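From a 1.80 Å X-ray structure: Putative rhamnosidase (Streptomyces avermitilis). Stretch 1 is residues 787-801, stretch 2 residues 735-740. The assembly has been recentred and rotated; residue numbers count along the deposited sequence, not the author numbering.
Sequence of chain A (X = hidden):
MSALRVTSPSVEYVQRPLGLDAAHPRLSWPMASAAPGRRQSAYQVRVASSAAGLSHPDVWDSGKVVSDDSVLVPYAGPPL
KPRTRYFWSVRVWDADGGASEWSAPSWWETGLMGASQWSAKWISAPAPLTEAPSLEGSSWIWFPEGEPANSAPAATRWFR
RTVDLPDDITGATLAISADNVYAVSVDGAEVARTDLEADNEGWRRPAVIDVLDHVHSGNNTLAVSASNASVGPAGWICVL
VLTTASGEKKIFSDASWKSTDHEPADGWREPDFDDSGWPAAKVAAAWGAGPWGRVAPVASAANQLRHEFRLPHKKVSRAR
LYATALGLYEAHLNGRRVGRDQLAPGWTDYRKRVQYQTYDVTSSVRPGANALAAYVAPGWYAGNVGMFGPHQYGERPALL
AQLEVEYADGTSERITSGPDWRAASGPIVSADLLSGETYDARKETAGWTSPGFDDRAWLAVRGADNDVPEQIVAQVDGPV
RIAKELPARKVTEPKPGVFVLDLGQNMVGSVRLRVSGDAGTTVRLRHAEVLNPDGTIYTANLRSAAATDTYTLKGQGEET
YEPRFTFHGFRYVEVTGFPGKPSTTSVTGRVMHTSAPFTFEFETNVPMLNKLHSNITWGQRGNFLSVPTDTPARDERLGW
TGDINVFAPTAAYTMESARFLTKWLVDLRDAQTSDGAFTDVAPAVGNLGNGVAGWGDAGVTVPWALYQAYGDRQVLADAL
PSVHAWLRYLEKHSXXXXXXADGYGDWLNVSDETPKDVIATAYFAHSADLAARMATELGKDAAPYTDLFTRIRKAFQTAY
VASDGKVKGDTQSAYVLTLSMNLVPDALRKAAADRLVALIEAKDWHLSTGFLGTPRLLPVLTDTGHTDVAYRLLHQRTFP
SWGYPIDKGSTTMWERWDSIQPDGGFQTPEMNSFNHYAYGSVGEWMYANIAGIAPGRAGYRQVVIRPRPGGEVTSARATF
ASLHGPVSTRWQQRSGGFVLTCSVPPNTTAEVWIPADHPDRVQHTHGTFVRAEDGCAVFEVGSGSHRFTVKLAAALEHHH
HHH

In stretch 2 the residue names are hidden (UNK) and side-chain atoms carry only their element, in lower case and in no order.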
# COMPACT_ATOMS: atom_id res chain seq x y z
N ASP A 787 6.34 10.77 34.91
CA ASP A 787 6.18 12.11 35.47
C ASP A 787 5.57 13.07 34.44
O ASP A 787 4.67 13.86 34.78
CB ASP A 787 7.54 12.64 35.95
CG ASP A 787 7.51 14.15 36.26
OD1 ASP A 787 6.72 14.57 37.13
OD2 ASP A 787 8.27 14.91 35.62
N LEU A 788 6.04 12.98 33.20
CA LEU A 788 5.45 13.77 32.10
C LEU A 788 3.98 13.48 31.93
O LEU A 788 3.20 14.41 31.81
CB LEU A 788 6.19 13.54 30.78
CG LEU A 788 5.58 14.27 29.57
CD1 LEU A 788 5.58 15.79 29.75
CD2 LEU A 788 6.32 13.89 28.30
N PHE A 789 3.62 12.19 31.87
CA PHE A 789 2.23 11.74 31.77
C PHE A 789 1.37 12.30 32.90
O PHE A 789 0.31 12.88 32.63
CB PHE A 789 2.11 10.21 31.75
CG PHE A 789 0.70 9.70 31.77
CD1 PHE A 789 -0.24 10.16 30.85
CD2 PHE A 789 0.31 8.74 32.70
CE1 PHE A 789 -1.54 9.68 30.86
CE2 PHE A 789 -1.00 8.25 32.72
CZ PHE A 789 -1.93 8.73 31.80
N THR A 790 1.83 12.12 34.14
CA THR A 790 1.17 12.69 35.35
C THR A 790 0.87 14.19 35.18
O THR A 790 -0.23 14.66 35.48
CB THR A 790 2.06 12.52 36.59
OG1 THR A 790 2.37 11.13 36.76
CG2 THR A 790 1.35 13.02 37.86
N ARG A 791 1.86 14.94 34.71
CA ARG A 791 1.72 16.40 34.57
C ARG A 791 0.75 16.81 33.46
O ARG A 791 -0.02 17.75 33.64
CB ARG A 791 3.06 17.08 34.43
CG ARG A 791 3.85 17.03 35.72
CD ARG A 791 5.12 17.85 35.62
NE ARG A 791 6.12 17.20 34.79
CZ ARG A 791 6.49 17.62 33.59
NH1 ARG A 791 5.93 18.70 33.04
NH2 ARG A 791 7.42 16.96 32.92
N ILE A 792 0.75 16.08 32.34
CA ILE A 792 -0.22 16.35 31.29
C ILE A 792 -1.63 15.98 31.68
O ILE A 792 -2.57 16.73 31.38
CB ILE A 792 0.12 15.61 29.98
CG1 ILE A 792 1.52 15.96 29.52
CG2 ILE A 792 -0.87 16.06 28.88
CD1 ILE A 792 2.03 15.04 28.41
N ARG A 793 -1.79 14.82 32.32
CA ARG A 793 -3.11 14.41 32.78
C ARG A 793 -3.70 15.47 33.73
O ARG A 793 -4.89 15.73 33.67
CB ARG A 793 -3.09 13.04 33.46
CG ARG A 793 -4.45 12.61 33.97
CD ARG A 793 -4.56 11.12 34.23
NE ARG A 793 -3.48 10.62 35.06
CZ ARG A 793 -3.22 9.32 35.23
NH1 ARG A 793 -3.97 8.39 34.62
NH2 ARG A 793 -2.20 8.97 36.01
N LYS A 794 -2.87 16.04 34.59
CA LYS A 794 -3.38 17.05 35.55
C LYS A 794 -3.80 18.33 34.82
O LYS A 794 -4.88 18.85 35.06
CB LYS A 794 -2.37 17.39 36.63
CG LYS A 794 -3.10 17.92 37.86
CD LYS A 794 -2.39 19.07 38.56
CE LYS A 794 -3.24 19.55 39.74
NZ LYS A 794 -2.56 20.58 40.57
N ALA A 795 -2.93 18.80 33.93
CA ALA A 795 -3.23 19.96 33.10
C ALA A 795 -4.47 19.66 32.25
O ALA A 795 -5.37 20.51 32.15
CB ALA A 795 -2.03 20.34 32.24
N PHE A 796 -4.56 18.44 31.70
CA PHE A 796 -5.74 18.07 30.93
C PHE A 796 -7.04 18.13 31.74
O PHE A 796 -8.06 18.65 31.25
CB PHE A 796 -5.58 16.66 30.33
CG PHE A 796 -6.71 16.27 29.44
CD1 PHE A 796 -7.90 15.78 29.97
CD2 PHE A 796 -6.58 16.39 28.04
CE1 PHE A 796 -8.95 15.44 29.14
CE2 PHE A 796 -7.63 16.04 27.22
CZ PHE A 796 -8.81 15.56 27.76
N GLN A 797 -7.02 17.57 32.95
CA GLN A 797 -8.26 17.45 33.73
C GLN A 797 -8.73 18.83 34.15
O GLN A 797 -9.92 19.13 34.10
CB GLN A 797 -8.06 16.59 34.97
CG GLN A 797 -8.10 15.11 34.69
CD GLN A 797 -7.36 14.30 35.73
OE1 GLN A 797 -6.69 14.87 36.60
NE2 GLN A 797 -7.47 12.98 35.66
N THR A 798 -7.78 19.67 34.52
CA THR A 798 -8.09 21.04 34.91
C THR A 798 -8.73 21.84 33.77
O THR A 798 -9.66 22.63 34.01
CB THR A 798 -6.83 21.75 35.45
OG1 THR A 798 -6.39 21.04 36.62
CG2 THR A 798 -7.13 23.19 35.83
N ALA A 799 -8.25 21.62 32.55
CA ALA A 799 -8.67 22.43 31.41
C ALA A 799 -9.99 21.98 30.82
O ALA A 799 -10.79 22.82 30.42
CB ALA A 799 -7.57 22.46 30.33
N TYR A 800 -10.24 20.67 30.80
CA TYR A 800 -11.34 20.14 30.01
C TYR A 800 -12.37 19.28 30.72
O TYR A 800 -13.42 18.96 30.13
CB TYR A 800 -10.79 19.38 28.76
CG TYR A 800 -9.61 20.03 28.07
CD1 TYR A 800 -9.73 21.27 27.41
CD2 TYR A 800 -8.36 19.40 28.05
CE1 TYR A 800 -8.64 21.84 26.77
CE2 TYR A 800 -7.26 19.96 27.42
CZ TYR A 800 -7.40 21.17 26.78
OH TYR A 800 -6.29 21.71 26.16
N VAL A 801 -12.12 18.91 31.99
CA VAL A 801 -13.03 18.04 32.71
C VAL A 801 -13.67 18.83 33.84
O VAL A 801 -12.97 19.37 34.70
CB VAL A 801 -12.32 16.78 33.27
CG1 VAL A 801 -13.33 15.86 33.92
CG2 VAL A 801 -11.58 16.02 32.17
N UNK A 735 1.54 24.90 25.73
CA UNK A 735 1.58 25.98 26.72
C UNK A 735 1.01 25.40 28.02
O UNK A 735 -0.16 25.06 28.09
o UNK A 735 1.22 28.28 28.33
c UNK A 735 0.79 27.19 26.19
o UNK A 735 0.24 29.45 26.78
c UNK A 735 0.76 28.39 27.18
N UNK A 736 1.86 25.27 29.04
CA UNK A 736 1.52 24.55 30.29
C UNK A 736 0.95 23.18 29.99
O UNK A 736 0.00 22.74 30.63
N UNK A 737 1.51 22.56 28.94
CA UNK A 737 1.17 21.21 28.47
C UNK A 737 -0.13 21.09 27.69
O UNK A 737 -0.52 19.99 27.30
c UNK A 737 3.72 19.66 29.45
c UNK A 737 2.46 19.33 31.61
c UNK A 737 2.59 20.17 30.35
c UNK A 737 1.24 20.20 29.63
N UNK A 738 -0.80 22.22 27.45
CA UNK A 738 -2.02 22.21 26.66
C UNK A 738 -1.61 22.40 25.22
O UNK A 738 -0.79 23.27 24.91
c UNK A 738 -3.40 23.30 28.59
c UNK A 738 -3.92 21.94 29.05
c UNK A 738 -4.42 24.41 28.84
c UNK A 738 -3.00 23.31 27.10
N UNK A 739 -2.16 21.58 24.33
CA UNK A 739 -1.79 21.67 22.92
C UNK A 739 -2.75 22.58 22.14
O UNK A 739 -3.93 22.66 22.49
c UNK A 739 0.66 19.57 21.94
n UNK A 739 0.38 18.95 20.64
n UNK A 739 0.62 18.72 18.35
c UNK A 739 -1.73 20.26 22.31
c UNK A 739 0.93 19.35 19.48
c UNK A 739 -0.55 19.46 22.87
n UNK A 739 1.76 20.37 19.45
N UNK A 740 -2.25 23.22 21.06
CA UNK A 740 -3.07 24.08 20.19
C UNK A 740 -4.27 23.34 19.58
O UNK A 740 -4.21 22.12 19.41
c UNK A 740 -0.74 24.30 19.62
c UNK A 740 -2.10 24.50 19.08
c UNK A 740 -0.83 23.19 20.63

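Position 735 carries two side-chain carbons, the second bearing two oxygens, a short carboxylate. None of it comes near the helix of stretch 1; its CB, the nearest side-chain atom, stays 9.0 Å from OH of Tyr-800. The residue is Asp-735, and its part is played by the backbone: it opens a type I' turn, closed by paired hydrogen bonds with position 738, from N of 738 to O of Asp-735 and from N of Asp-735 to O of 738, both 3.0 Å.

Position 736 has no side-chain atoms, and its phi/psi of 51/36 lies in the left-handed region that favours glycine. It is Gly-736. Its carbonyl O lies 3.5 Å from CB of Ala-795, a contact without hydrogen bonding.

At position 737 four carbons fork at the second, and phi is again positive, at 77°. CA-to-CB points toward the helix. The two terminal carbons pack against Leu-788, Arg-791 and Ile-792, and both lie close to CG1 of Ile-792. A chain branched at its second carbon, with no heteroatom, identifies Leu-737. Its CD1 lies 3.6 Å from C of Arg-791 and 4.1 Å from CG1 of Ile-792; its CD2 is 4.3 Å from CD1 of Leu-788, and its CB is 4.2 Å from CB of Ala-795.

Position 738 repeats the pattern of four carbons forked at the second. Its CA-to-CB bond runs sideways, but the end of the chain comes nearer the helix and meets Ala-795, Ala-799 and Tyr-800. This is Leu-738, with chi1 m and chi2 t, as in Leu-737. Its CD2 sits 3.7 Å from O of Ala-795, 3.9 Å from CB of Ala-799 and 3.7 Å from OH of Tyr-800.

Position 739 has three carbons, a nitrogen, then a carbon carrying two more nitrogens: a guanidinium, hence Arg-739. Its CA-to-CB bond runs sideways and the guanidinium lies farther off; the nearest contact is a marginal 4.5 Å from its backbone O to OH of Tyr-800.

At position 740 three carbons close a ring onto the backbone N, which defines Pro-740. Its CA-to-CB bond points away, and the residue makes no contact with stretch 1.

The contact is apolar, with no hydrogen bond or salt bridge between the stretches. The turn presents two successive leucines to the helix: Leu-737 packs around Leu-788, Arg-791, Ile-792 and Ala-795, and Leu-738 continues toward Ala-799 and Tyr-800. Ala-795 touches both. Apolar packing carries a cost, for O of Leu-737 is buried without a polar partner.

Stretch 2 735-740: DGLLRP
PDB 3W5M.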